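Local coordinates for protein arginase (Trypanosoma brucei brucei, PDB 4RHJ) that is of unknown function but has the arginase-deacetylase fold and evolved without the binuclear manganese cluster that arginases use, at residues Y120-L124 and A146-E152; M55-L61 and G288-D292; A251-A255 and G302-I306; G197-V201 and V260-L264; V29-R35 and E129-Y135. All coordinates share one frame; numbering follows the deposited sequence.

Contact 1: Y120-L124 and A146-E152; sequences YLGSL and ATLSMVE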
# COMPACT_ATOMS: atom_id res chain seq x y z
N TYR A 120 22.04 12.34 -23.76
CA TYR A 120 22.61 11.05 -24.12
C TYR A 120 24.12 11.09 -24.22
O TYR A 120 24.81 10.23 -23.68
CB TYR A 120 22.04 10.56 -25.45
CG TYR A 120 22.80 9.39 -26.03
CD1 TYR A 120 22.62 8.11 -25.54
CD2 TYR A 120 23.71 9.58 -27.06
CE1 TYR A 120 23.32 7.04 -26.07
CE2 TYR A 120 24.42 8.51 -27.59
CZ TYR A 120 24.22 7.24 -27.09
OH TYR A 120 24.92 6.18 -27.62
N LEU A 121 24.62 12.07 -24.97
CA LEU A 121 26.05 12.22 -25.19
C LEU A 121 26.77 12.42 -23.87
O LEU A 121 27.82 11.84 -23.64
CB LEU A 121 26.32 13.40 -26.12
CG LEU A 121 26.03 13.23 -27.62
CD1 LEU A 121 26.56 14.40 -28.43
CD2 LEU A 121 26.56 11.91 -28.17
N GLY A 122 26.19 13.24 -22.99
CA GLY A 122 26.71 13.46 -21.65
C GLY A 122 26.63 12.22 -20.78
O GLY A 122 27.63 11.78 -20.22
N SER A 123 25.43 11.65 -20.66
CA SER A 123 25.22 10.42 -19.91
C SER A 123 26.17 9.33 -20.40
O SER A 123 26.65 8.49 -19.64
CB SER A 123 23.76 9.96 -20.04
OG SER A 123 23.42 8.97 -19.08
N LEU A 124 26.43 9.34 -21.70
CA LEU A 124 27.37 8.41 -22.29
C LEU A 124 28.79 8.78 -21.85
O LEU A 124 29.59 7.93 -21.54
CB LEU A 124 27.23 8.43 -23.82
CG LEU A 124 27.74 7.35 -24.75
CD1 LEU A 124 26.78 6.17 -24.85
CD2 LEU A 124 28.03 7.95 -26.12
N ALA A 146 18.78 6.84 -19.55
CA ALA A 146 20.09 6.55 -18.97
C ALA A 146 20.30 5.06 -18.74
O ALA A 146 21.10 4.67 -17.90
CB ALA A 146 20.26 7.29 -17.66
N THR A 147 19.55 4.23 -19.45
CA THR A 147 19.87 2.81 -19.48
C THR A 147 20.69 2.57 -20.73
O THR A 147 21.78 2.02 -20.67
CB THR A 147 18.61 1.93 -19.46
OG1 THR A 147 18.09 1.91 -18.12
CG2 THR A 147 18.92 0.49 -19.91
N LEU A 148 20.18 3.08 -21.85
CA LEU A 148 20.85 3.01 -23.14
C LEU A 148 22.31 3.50 -23.10
O LEU A 148 23.21 2.78 -23.49
CB LEU A 148 20.04 3.83 -24.15
CG LEU A 148 20.57 4.08 -25.56
CD1 LEU A 148 20.98 2.77 -26.23
CD2 LEU A 148 19.52 4.80 -26.37
N SER A 149 22.53 4.72 -22.60
CA SER A 149 23.86 5.35 -22.62
C SER A 149 24.89 4.62 -21.77
O SER A 149 26.04 4.46 -22.18
CB SER A 149 23.76 6.79 -22.14
OG SER A 149 22.49 7.36 -22.44
N MET A 150 24.48 4.21 -20.57
CA MET A 150 25.37 3.62 -19.57
C MET A 150 25.86 2.23 -19.94
O MET A 150 27.04 1.89 -19.76
CB MET A 150 24.67 3.57 -18.20
CG MET A 150 24.33 4.94 -17.60
SD MET A 150 23.39 4.79 -16.06
CE MET A 150 24.62 4.09 -14.97
N VAL A 151 24.96 1.41 -20.46
CA VAL A 151 25.33 0.11 -20.98
C VAL A 151 26.14 0.25 -22.29
O VAL A 151 26.95 -0.62 -22.61
CB VAL A 151 24.09 -0.79 -21.20
CG1 VAL A 151 23.16 -0.13 -22.12
CG2 VAL A 151 24.48 -2.16 -21.75
N GLU A 152 25.95 1.34 -23.03
CA GLU A 152 26.73 1.52 -24.26
C GLU A 152 28.15 2.02 -24.01
O GLU A 152 29.06 1.72 -24.80
CB GLU A 152 26.01 2.45 -25.23
CG GLU A 152 24.96 1.72 -26.04
CD GLU A 152 24.53 2.47 -27.25
OE1 GLU A 152 24.40 3.71 -27.15
OE2 GLU A 152 24.33 1.84 -28.30
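The Tyr120 ring meets Glu152 at its hydroxyl edge, with the carboxylate oxygen OE1 in the ring plane. Tyr120 OH donates a hydrogen bond of 2.6 Å to Glu152 OE1, meeting that oxygen almost in line with its C-O bond, while the ring and the carboxylate are turned 57° apart. Along the CD1-CE1 side of the ring two groups approach obliquely: Ser149 OG is 3.2 Å from Tyr120 CD1, and Leu148 CG is 4.1 Å from Tyr120 CE1. Glu152 is extended beyond CG, and its chain crosses the tyrosine at about a right angle.

These groups join helix 116-131 to helix 148-157, which precede strands 136-140 and 163-168 of the parallel alpha/beta sheet. The short helical segments run in roughly the same direction, with a crossing angle of -39° and axes 8.3 Å apart. Small side chains suit so close a pairing: Ser123 CB and Ser149 CB are only 3.8 Å apart. Beside them the CD1 branch of Leu124 lies on Glu152 CB at 3.8 Å.

The polar atoms fare differently. Ser149 OG turns back to Ser145 O in a weak hydrogen bond, whereas the buried Ser123 OG has no partner in the model. The short phenol-carboxylate bond would be expected to stabilise Glu152 as an anion, making the tyrosine a natural donor at this partly buried seam.

Contact 2: M55-L61 and G288-D292; sequences MPRRAPL and GYNPD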
# COMPACT_ATOMS: atom_id res chain seq x y z
N MET A 55 12.00 14.45 -17.44
CA MET A 55 11.34 14.88 -16.21
C MET A 55 11.51 16.39 -16.07
O MET A 55 12.42 16.94 -16.69
CB MET A 55 11.94 14.15 -14.99
CG MET A 55 11.84 12.61 -15.08
SD MET A 55 10.12 12.06 -14.96
CE MET A 55 10.07 10.55 -15.90
N PRO A 56 10.66 17.07 -15.28
CA PRO A 56 10.80 18.50 -14.98
C PRO A 56 12.23 18.96 -14.66
O PRO A 56 13.09 18.15 -14.34
CB PRO A 56 9.89 18.67 -13.77
CG PRO A 56 8.78 17.76 -14.06
CD PRO A 56 9.42 16.54 -14.69
N ARG A 57 12.46 20.27 -14.74
CA ARG A 57 13.80 20.82 -14.54
C ARG A 57 14.33 20.63 -13.12
O ARG A 57 15.53 20.47 -12.90
CB ARG A 57 13.82 22.30 -14.90
CG ARG A 57 15.14 22.74 -15.49
CD ARG A 57 15.26 24.26 -15.61
NE ARG A 57 16.34 24.63 -16.53
CZ ARG A 57 17.63 24.51 -16.26
NH1 ARG A 57 18.03 24.02 -15.09
NH2 ARG A 57 18.53 24.88 -17.15
N ARG A 58 13.43 20.67 -12.14
CA ARG A 58 13.85 20.43 -10.77
C ARG A 58 13.91 18.94 -10.50
O ARG A 58 12.91 18.22 -10.66
CB ARG A 58 12.91 21.11 -9.77
CG ARG A 58 13.19 20.76 -8.31
CD ARG A 58 12.14 21.33 -7.39
NE ARG A 58 12.22 20.76 -6.05
CZ ARG A 58 11.57 19.67 -5.65
NH1 ARG A 58 10.79 19.01 -6.50
NH2 ARG A 58 11.70 19.23 -4.41
N ALA A 59 15.09 18.48 -10.12
CA ALA A 59 15.30 17.10 -9.71
C ALA A 59 15.78 17.04 -8.27
O ALA A 59 16.96 17.23 -7.99
CB ALA A 59 16.30 16.42 -10.61
N PRO A 60 14.86 16.79 -7.35
CA PRO A 60 15.28 16.62 -5.96
C PRO A 60 15.88 15.24 -5.75
O PRO A 60 17.08 15.10 -5.92
CB PRO A 60 13.99 16.81 -5.16
CG PRO A 60 12.88 16.49 -6.14
CD PRO A 60 13.40 16.69 -7.53
N LEU A 61 15.03 14.27 -5.42
CA LEU A 61 15.36 12.84 -5.27
C LEU A 61 16.82 12.44 -5.01
O LEU A 61 17.11 11.75 -4.03
CB LEU A 61 14.84 12.06 -6.48
CG LEU A 61 14.71 10.55 -6.28
CD1 LEU A 61 13.57 10.23 -5.33
CD2 LEU A 61 14.52 9.84 -7.61
N GLY A 288 11.72 7.22 -13.74
CA GLY A 288 10.27 7.16 -13.76
C GLY A 288 9.56 8.09 -12.79
O GLY A 288 8.33 8.14 -12.74
N TYR A 289 10.34 8.83 -12.02
CA TYR A 289 9.84 9.64 -10.94
C TYR A 289 9.74 11.11 -11.35
O TYR A 289 10.68 11.70 -11.86
CB TYR A 289 10.73 9.48 -9.69
CG TYR A 289 10.57 10.58 -8.68
CD1 TYR A 289 9.44 10.66 -7.88
CD2 TYR A 289 11.54 11.57 -8.53
CE1 TYR A 289 9.29 11.69 -6.96
CE2 TYR A 289 11.40 12.60 -7.60
CZ TYR A 289 10.27 12.65 -6.81
OH TYR A 289 10.11 13.67 -5.88
N ASN A 290 8.57 11.67 -11.11
CA ASN A 290 8.30 13.05 -11.47
C ASN A 290 7.55 13.70 -10.32
O ASN A 290 6.41 13.35 -10.04
CB ASN A 290 7.50 13.11 -12.78
CG ASN A 290 7.15 14.53 -13.19
OD1 ASN A 290 7.27 15.47 -12.42
ND2 ASN A 290 6.66 14.68 -14.42
N PRO A 291 8.20 14.67 -9.66
CA PRO A 291 7.73 15.33 -8.44
C PRO A 291 6.31 15.83 -8.57
O PRO A 291 5.57 15.82 -7.60
CB PRO A 291 8.71 16.49 -8.27
CG PRO A 291 9.37 16.65 -9.61
CD PRO A 291 9.44 15.28 -10.15
N ASP A 292 5.93 16.20 -9.79
CA ASP A 292 4.63 16.81 -10.04
C ASP A 292 3.47 15.82 -9.93
O ASP A 292 2.32 16.22 -9.76
CB ASP A 292 4.63 17.50 -11.41
CG ASP A 292 5.41 18.82 -11.41
OD1 ASP A 292 5.73 19.31 -10.31
OD2 ASP A 292 5.71 19.37 -12.49
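Tyr289 and Leu61 each swing CG opposite their own main-chain nitrogen, chi1 162° in the tyrosine, and the ring and the isobutyl group then run antiparallel alongside one another. In Met55 a bend at chi2 (-68°) curls the thioether over the backbone of the other segment. Both segments lie in the connections that follow strands 46-50 and 281-287 of the parallel arginase-fold sheet, the second ending in a 3-10 turn, at the ends of those strands where the family places its metal site. Gly288 lies close to Asp244, which has been seen to bind manganese, although none is bound here.

Leu61 CD1 sits over one face of the Tyr289 ring, 4.2 Å from its centroid, in a CH-pi contact. Its other methyl, CD2, is 3.6 Å from Tyr289 CD2. Pro291 N of the same segment as the ring lies beyond the opposite face, toward the rim, and Pro60 CG comes to the edge near the hydroxyl, so the flat ring lies between the leucine side chain and the start of Pro291. Leu61 is also the N-cap residue of helix 62-66.

Farther along, Met55 SD lies 3.2 Å from Tyr289 O and 3.6 Å from Asn290 CB, a place for a flexible, polarisable side chain. Arg58 extends so that its guanidinium turns an edge to Pro291 CB, with Pro60 CB on one face. Asp292 OD1 forms a salt bridge to Lys298 of the second subunit. Pro56 CG rests 3.2 Å from Asn290 OD1, and that oxygen closes an Asx turn by accepting from Asp292 N at 3.0 Å, with an N-H...O angle of 160°.

Contact 3: A251-A255 and G302-I306; sequences AFAPA and GLTAI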
# COMPACT_ATOMS: atom_id res chain seq x y z
N ALA A 251 0.12 2.80 -5.16
CA ALA A 251 -0.01 3.08 -3.72
C ALA A 251 1.33 3.46 -3.07
O ALA A 251 1.38 4.32 -2.17
CB ALA A 251 -0.62 1.91 -2.99
N PHE A 252 2.41 2.82 -3.53
CA PHE A 252 3.76 3.06 -3.01
C PHE A 252 4.53 4.07 -3.83
O PHE A 252 5.26 4.89 -3.28
CB PHE A 252 4.56 1.75 -2.94
CG PHE A 252 3.83 0.65 -2.23
CD1 PHE A 252 2.86 -0.08 -2.89
CD2 PHE A 252 4.08 0.38 -0.91
CE1 PHE A 252 2.16 -1.08 -2.26
CE2 PHE A 252 3.39 -0.62 -0.26
CZ PHE A 252 2.42 -1.35 -0.93
N ALA A 253 4.33 4.04 -5.15
CA ALA A 253 5.03 4.95 -6.06
C ALA A 253 4.10 5.67 -7.06
O ALA A 253 4.18 5.45 -8.26
CB ALA A 253 6.12 4.19 -6.82
N PRO A 254 3.21 6.53 -6.55
CA PRO A 254 2.25 7.23 -7.41
C PRO A 254 2.87 8.12 -8.49
O PRO A 254 2.20 8.43 -9.47
CB PRO A 254 1.45 8.07 -6.42
CG PRO A 254 2.26 8.12 -5.21
CD PRO A 254 3.01 6.86 -5.14
N ALA A 255 4.14 8.50 -8.33
CA ALA A 255 4.74 9.57 -9.13
C ALA A 255 5.26 9.15 -10.49
O ALA A 255 6.42 9.41 -10.82
CB ALA A 255 5.85 10.23 -8.36
N GLY A 302 7.16 13.51 -0.74
CA GLY A 302 6.54 12.66 -1.72
C GLY A 302 6.68 11.21 -1.32
O GLY A 302 7.77 10.75 -0.97
N LEU A 303 5.57 10.49 -1.36
CA LEU A 303 5.56 9.04 -1.17
C LEU A 303 6.56 8.31 -2.08
O LEU A 303 7.19 7.35 -1.69
CB LEU A 303 4.15 8.51 -1.42
CG LEU A 303 3.39 8.21 -0.14
CD1 LEU A 303 3.42 9.41 0.81
CD2 LEU A 303 1.98 7.79 -0.47
N THR A 304 6.69 8.78 -3.32
CA THR A 304 7.57 8.13 -4.28
C THR A 304 9.02 8.41 -3.97
O THR A 304 9.89 7.59 -4.25
CB THR A 304 7.27 8.58 -5.68
OG1 THR A 304 5.85 8.56 -5.87
CG2 THR A 304 7.97 7.68 -6.71
N ALA A 305 9.27 9.58 -3.41
CA ALA A 305 10.63 9.94 -3.00
C ALA A 305 11.09 9.01 -1.87
O ALA A 305 12.20 8.48 -1.89
CB ALA A 305 10.69 11.37 -2.57
N ILE A 306 10.20 8.82 -0.90
CA ILE A 306 10.46 7.93 0.23
C ILE A 306 10.79 6.54 -0.30
O ILE A 306 11.83 5.97 -0.00
CB ILE A 306 9.25 7.89 1.21
CG1 ILE A 306 9.11 9.22 1.96
CG2 ILE A 306 9.38 6.77 2.22
CD1 ILE A 306 7.78 9.40 2.69
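Ala253 and Thr304 bring their CA atoms to 4.4 Å where the irregular loop 251-255 passes the first turn of helix 303-316. Gly302 is the N-cap of that helix, whose opening turn is closed by Ile306 N bonding to Gly302 O at 3.1 Å. The loop follows strand 239-244 of the arginase-fold sheet, so the contact ties a strand-to-helix connection to the N terminus of the chain's last helix.

Thr304 makes the polar link. Its OG1, set beside its own backbone N (chi1 -46°), accepts from Ala255 N at 3.0 Å with a bent N-H...O angle of 137°. The same oxygen is hydrogen-bonded to Asp294. Pro254 CD lies 3.4 Å from Thr304 OG1, but the proline nitrogen has no hydrogen to give, leaving the next amide to serve. Leu303 CB packs 4.2 Å from Pro254 CD.

The CB of Phe252 is directed away from the helix, and its side chain packs on Asp249 of the third subunit; Leu303 packs on Val295 of that subunit. Alanines suit the loop's tight approach: Ala253 CB is 4.0 Å from Thr304 CG2, and Ala255 CB presses to 3.5 Å from Thr304 CB.

Contact 4: G197-V201 and V260-L264; sequences GNRQV and VAGGL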
# COMPACT_ATOMS: atom_id res chain seq x y z
N GLY A 197 7.87 -7.82 -13.32
CA GLY A 197 6.81 -6.93 -12.88
C GLY A 197 5.85 -6.41 -13.94
O GLY A 197 4.90 -5.73 -13.58
N ASN A 198 6.08 -6.73 -15.21
CA ASN A 198 5.22 -6.25 -16.30
C ASN A 198 3.73 -6.52 -16.06
O ASN A 198 3.36 -7.62 -15.65
CB ASN A 198 5.64 -6.90 -17.63
CG ASN A 198 6.87 -6.28 -18.24
OD1 ASN A 198 7.15 -6.49 -19.42
ND2 ASN A 198 7.63 -5.52 -17.45
N ARG A 199 2.87 -5.53 -16.29
CA ARG A 199 1.42 -5.76 -16.22
C ARG A 199 0.62 -4.99 -17.26
O ARG A 199 -0.60 -5.06 -17.28
CB ARG A 199 0.89 -5.47 -14.81
CG ARG A 199 1.23 -4.10 -14.23
CD ARG A 199 0.98 -4.05 -12.71
NE ARG A 199 1.25 -2.72 -12.18
CZ ARG A 199 2.45 -2.29 -11.80
NH1 ARG A 199 3.50 -3.09 -11.85
NH2 ARG A 199 2.58 -1.05 -11.34
N GLN A 200 1.32 -4.28 -18.14
CA GLN A 200 0.69 -3.64 -19.29
C GLN A 200 1.39 -4.14 -20.55
O GLN A 200 2.33 -3.52 -21.03
CB GLN A 200 0.80 -2.12 -19.19
CG GLN A 200 0.00 -1.38 -20.25
CD GLN A 200 0.35 0.10 -20.30
OE1 GLN A 200 0.60 0.73 -19.28
NE2 GLN A 200 0.36 0.66 -21.51
N VAL A 201 0.92 -5.27 -21.07
CA VAL A 201 1.58 -5.92 -22.17
C VAL A 201 0.66 -5.91 -23.40
O VAL A 201 -0.46 -6.39 -23.36
CB VAL A 201 1.97 -7.38 -21.82
CG1 VAL A 201 2.92 -7.93 -22.84
CG2 VAL A 201 2.60 -7.44 -20.46
N VAL A 260 0.18 2.26 -13.11
CA VAL A 260 -0.44 0.98 -13.35
C VAL A 260 -0.66 0.25 -12.03
O VAL A 260 0.30 -0.15 -11.37
CB VAL A 260 0.41 0.10 -14.28
CG1 VAL A 260 -0.41 -1.06 -14.77
CG2 VAL A 260 0.93 0.91 -15.45
N ALA A 261 -1.92 0.07 -11.66
CA ALA A 261 -2.30 -0.62 -10.43
C ALA A 261 -2.02 -2.13 -10.47
O ALA A 261 -1.81 -2.71 -11.55
CB ALA A 261 -3.75 -0.36 -10.15
N GLY A 262 -2.01 -2.76 -9.30
CA GLY A 262 -1.77 -4.19 -9.17
C GLY A 262 -0.29 -4.51 -9.04
O GLY A 262 0.13 -5.61 -9.33
N GLY A 263 0.48 -3.53 -8.57
CA GLY A 263 1.93 -3.58 -8.60
C GLY A 263 2.65 -4.12 -7.38
O GLY A 263 2.07 -4.74 -6.49
N LEU A 264 3.96 -3.91 -7.37
CA LEU A 264 4.80 -4.32 -6.26
C LEU A 264 4.69 -3.39 -5.02
O LEU A 264 4.44 -2.18 -5.15
CB LEU A 264 6.27 -4.41 -6.73
CG LEU A 264 6.58 -5.51 -7.75
CD1 LEU A 264 8.03 -5.54 -8.23
CD2 LEU A 264 6.21 -6.85 -7.17
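Arg199 reaches into the loop 260-264 and finds backbone carbonyls for its guanidinium. NE donates to Val260 O at 2.9 Å, with Val260 O almost in the guanidinium plane although the nitrogen stands well above the plane of that carbonyl. The single N-H of Arg199 NE is shared, its weaker branch going to Ala261 O at 3.1 Å. Arg199 NH2 also points to Val260 O, but at 2.5 Å the modelled distance is too short to be trusted in detail. The remaining hydrogens look elsewhere: NH2 bonds to Ser246 O and weakly to Leu248 O, NH1 to Val247 O and weakly to Gly197 O. A buried positive charge is thus surrounded by carbonyl oxygens, a role for which arginine, with five N-H bonds in one plane, is well suited.

A chi1 of 53° starts the extended arginine chain off toward loop 260-264. Val260 CG1 packs 3.5 Å from Arg199 CG. Gly263 CA lies over the centre of one guanidinium face, 3.5 Å from Arg199 CZ, a spot where a residue lacking CB fits closely. Gly262 has positive phi (88°), which glycine tolerates; its N bonds weakly to Asp249 OD2, to which Gly263 N bonds as well. Gly262 O is taken by Arg267 NE of the second subunit, and Gln200 NE2 by Asp71 of that subunit.

The two loops leave strands 190-196 and 239-244, which flank strand 163-168 in the parallel sheet, and lead into helices 203-211 and 266-274; between them Ala170 pairs through its backbone with Arg199 and Gln200.

Contact 5: V29-R35 and E129-Y135; sequences VKGVTPR and ELLEKGY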
# COMPACT_ATOMS: atom_id res chain seq x y z
N VAL A 29 33.40 15.21 -13.44
CA VAL A 29 33.49 13.76 -13.61
C VAL A 29 34.89 13.34 -14.06
O VAL A 29 35.40 12.29 -13.66
CB VAL A 29 32.42 13.23 -14.62
CG1 VAL A 29 32.74 13.62 -16.05
CG2 VAL A 29 32.30 11.72 -14.51
N LYS A 30 35.52 14.17 -14.89
CA LYS A 30 36.78 13.80 -15.48
C LYS A 30 37.85 13.61 -14.41
O LYS A 30 38.47 12.56 -14.34
CB LYS A 30 37.23 14.86 -16.49
CG LYS A 30 36.24 15.13 -17.63
CD LYS A 30 36.86 16.07 -18.67
CE LYS A 30 35.84 16.52 -19.71
NZ LYS A 30 36.36 17.56 -20.65
N GLY A 31 38.03 14.62 -13.57
CA GLY A 31 39.16 14.66 -12.65
C GLY A 31 39.06 13.97 -11.30
O GLY A 31 39.79 14.32 -10.38
N VAL A 32 38.18 12.98 -11.19
CA VAL A 32 38.03 12.25 -9.93
C VAL A 32 39.15 11.23 -9.80
O VAL A 32 39.39 10.45 -10.72
CB VAL A 32 36.65 11.55 -9.84
CG1 VAL A 32 36.58 10.63 -8.64
CG2 VAL A 32 35.55 12.59 -9.76
N THR A 33 39.86 11.27 -8.67
CA THR A 33 41.04 10.42 -8.48
C THR A 33 40.62 8.98 -8.65
O THR A 33 39.71 8.51 -7.98
CB THR A 33 41.70 10.63 -7.09
OG1 THR A 33 42.31 11.93 -7.02
CG2 THR A 33 42.77 9.57 -6.86
N PRO A 34 41.28 8.27 -9.57
CA PRO A 34 40.89 6.89 -9.90
C PRO A 34 40.92 5.93 -8.71
O PRO A 34 41.67 6.12 -7.75
CB PRO A 34 41.93 6.48 -10.95
CG PRO A 34 43.05 7.45 -10.80
CD PRO A 34 42.41 8.72 -10.39
N ARG A 35 40.07 4.92 -8.80
CA ARG A 35 40.08 3.79 -7.91
C ARG A 35 41.49 3.19 -7.86
O ARG A 35 42.06 2.88 -8.90
CB ARG A 35 39.06 2.76 -8.39
CG ARG A 35 39.05 1.46 -7.67
CD ARG A 35 38.42 0.43 -8.55
NE ARG A 35 38.12 -0.79 -7.83
CZ ARG A 35 37.61 -1.87 -8.40
NH1 ARG A 35 37.33 -1.86 -9.70
NH2 ARG A 35 37.35 -2.95 -7.68
N GLU A 129 33.28 7.75 -18.29
CA GLU A 129 34.34 8.31 -17.45
C GLU A 129 34.22 7.83 -16.01
O GLU A 129 35.13 8.03 -15.20
CB GLU A 129 34.31 9.84 -17.49
CG GLU A 129 35.64 10.50 -17.12
CD GLU A 129 36.42 11.02 -18.33
OE1 GLU A 129 36.01 10.76 -19.48
OE2 GLU A 129 37.44 11.70 -18.13
N LEU A 130 33.10 7.20 -15.68
CA LEU A 130 32.93 6.56 -14.38
C LEU A 130 33.38 5.11 -14.43
O LEU A 130 33.96 4.58 -13.47
CB LEU A 130 31.47 6.63 -13.93
CG LEU A 130 31.08 8.00 -13.38
CD1 LEU A 130 29.71 7.99 -12.71
CD2 LEU A 130 32.17 8.52 -12.44
N LEU A 131 33.11 4.47 -15.57
CA LEU A 131 33.44 3.08 -15.81
C LEU A 131 34.92 2.91 -16.08
O LEU A 131 35.50 1.88 -15.72
CB LEU A 131 32.65 2.52 -16.98
CG LEU A 131 31.18 2.19 -16.74
CD1 LEU A 131 30.53 1.77 -18.04
CD2 LEU A 131 31.08 1.11 -15.68
N GLU A 132 35.54 3.89 -16.72
CA GLU A 132 36.97 3.81 -16.97
C GLU A 132 37.71 3.69 -15.65
O GLU A 132 38.67 2.91 -15.54
CB GLU A 132 37.45 5.03 -17.77
CG GLU A 132 37.25 4.88 -19.25
CD GLU A 132 37.59 6.13 -20.02
OE1 GLU A 132 38.48 6.89 -19.59
OE2 GLU A 132 36.96 6.36 -21.08
N LYS A 133 37.24 4.41 -14.64
CA LYS A 133 37.95 4.47 -13.36
C LYS A 133 37.56 3.38 -12.36
O LYS A 133 38.02 3.38 -11.23
CB LYS A 133 37.73 5.84 -12.71
CG LYS A 133 37.98 7.05 -13.58
CD LYS A 133 37.64 8.32 -12.81
CE LYS A 133 37.94 9.59 -13.60
NZ LYS A 133 39.37 10.00 -13.55
N GLY A 134 36.72 2.45 -12.78
CA GLY A 134 36.38 1.33 -11.91
C GLY A 134 35.34 1.64 -10.85
O GLY A 134 35.29 0.96 -9.82
N TYR A 135 34.53 2.67 -11.07
CA TYR A 135 33.35 2.89 -10.24
C TYR A 135 32.20 2.24 -10.96
O TYR A 135 32.17 2.25 -12.19
CB TYR A 135 33.07 4.38 -10.02
CG TYR A 135 34.23 5.18 -9.49
CD1 TYR A 135 35.29 5.51 -10.31
CD2 TYR A 135 34.28 5.60 -8.17
CE1 TYR A 135 36.35 6.23 -9.85
CE2 TYR A 135 35.36 6.33 -7.70
CZ TYR A 135 36.40 6.64 -8.56
OH TYR A 135 37.51 7.36 -8.17
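Lys133 and the carbonyls of Lys30 and Val32 form the hydrogen bonds of this contact. The lysine runs extended until a bend at chi4 (-82°) turns its ammonium between the two oxygens: NZ donates to Lys30 O at 2.8 Å, nearly in line with that carbonyl, and Lys133 NZ to Val32 O at 2.9 Å. A long chain with several N-H bonds suits the backbone at the end of helix 23-30 and just after it, where these two carbonyls lie within reach of one ammonium group. Lys30 and Glu129 carry opposite charges, but their charged atoms do not touch; Glu129 OE2 lies 3.4 Å from Lys30 CA instead.

The backbone around Lys133 belongs to a Schellman motif ending helix 116-131. Gly134 takes positive phi (80°), and Tyr135 N bonds to Leu130 O at 3.1 Å, with Gly134 N returning to Leu131 O. Glycine is at ease in that conformation, and its lack of a side chain lets Arg35 pass close by: Arg35 CD is 3.4 Å from Gly134 O.

Apolar contacts fill the inner side. Val29 CG2 meets Leu130 CD2 at 3.8 Å, crossing at a slant, and Leu130 then reaches strand 46-50. Val32 CG1 lies 4.0 Å from Tyr135 CZ, approaching the ring obliquely, while Val32 and Tyr135 both touch Leu99 of strand 95-103.

From the N terminus, segment 29-35 opens contact 5 and 55-61 opens contact 2; 120-124 then begins contact 1 before 129-135 closes contact 5, so contact 5 crosses both. Contact 1, closed at 146-152, pairs helices 116-131 and 148-157; contact 5 ties the end of helix 23-30 and its following loop to the C-terminal turn of helix 116-131. Segment 197-201 opens contact 4, and 251-255 opens contact 3 before 260-264 closes contact 4, so these cross. Contact 2, closed at 288-292, encloses contacts 1 and 4; contact 3, closed at 302-306, crosses it. Contacts 2 and 4 join loops that follow strands, contact 3 such a loop to helix 303-316; all three touch the second subunit.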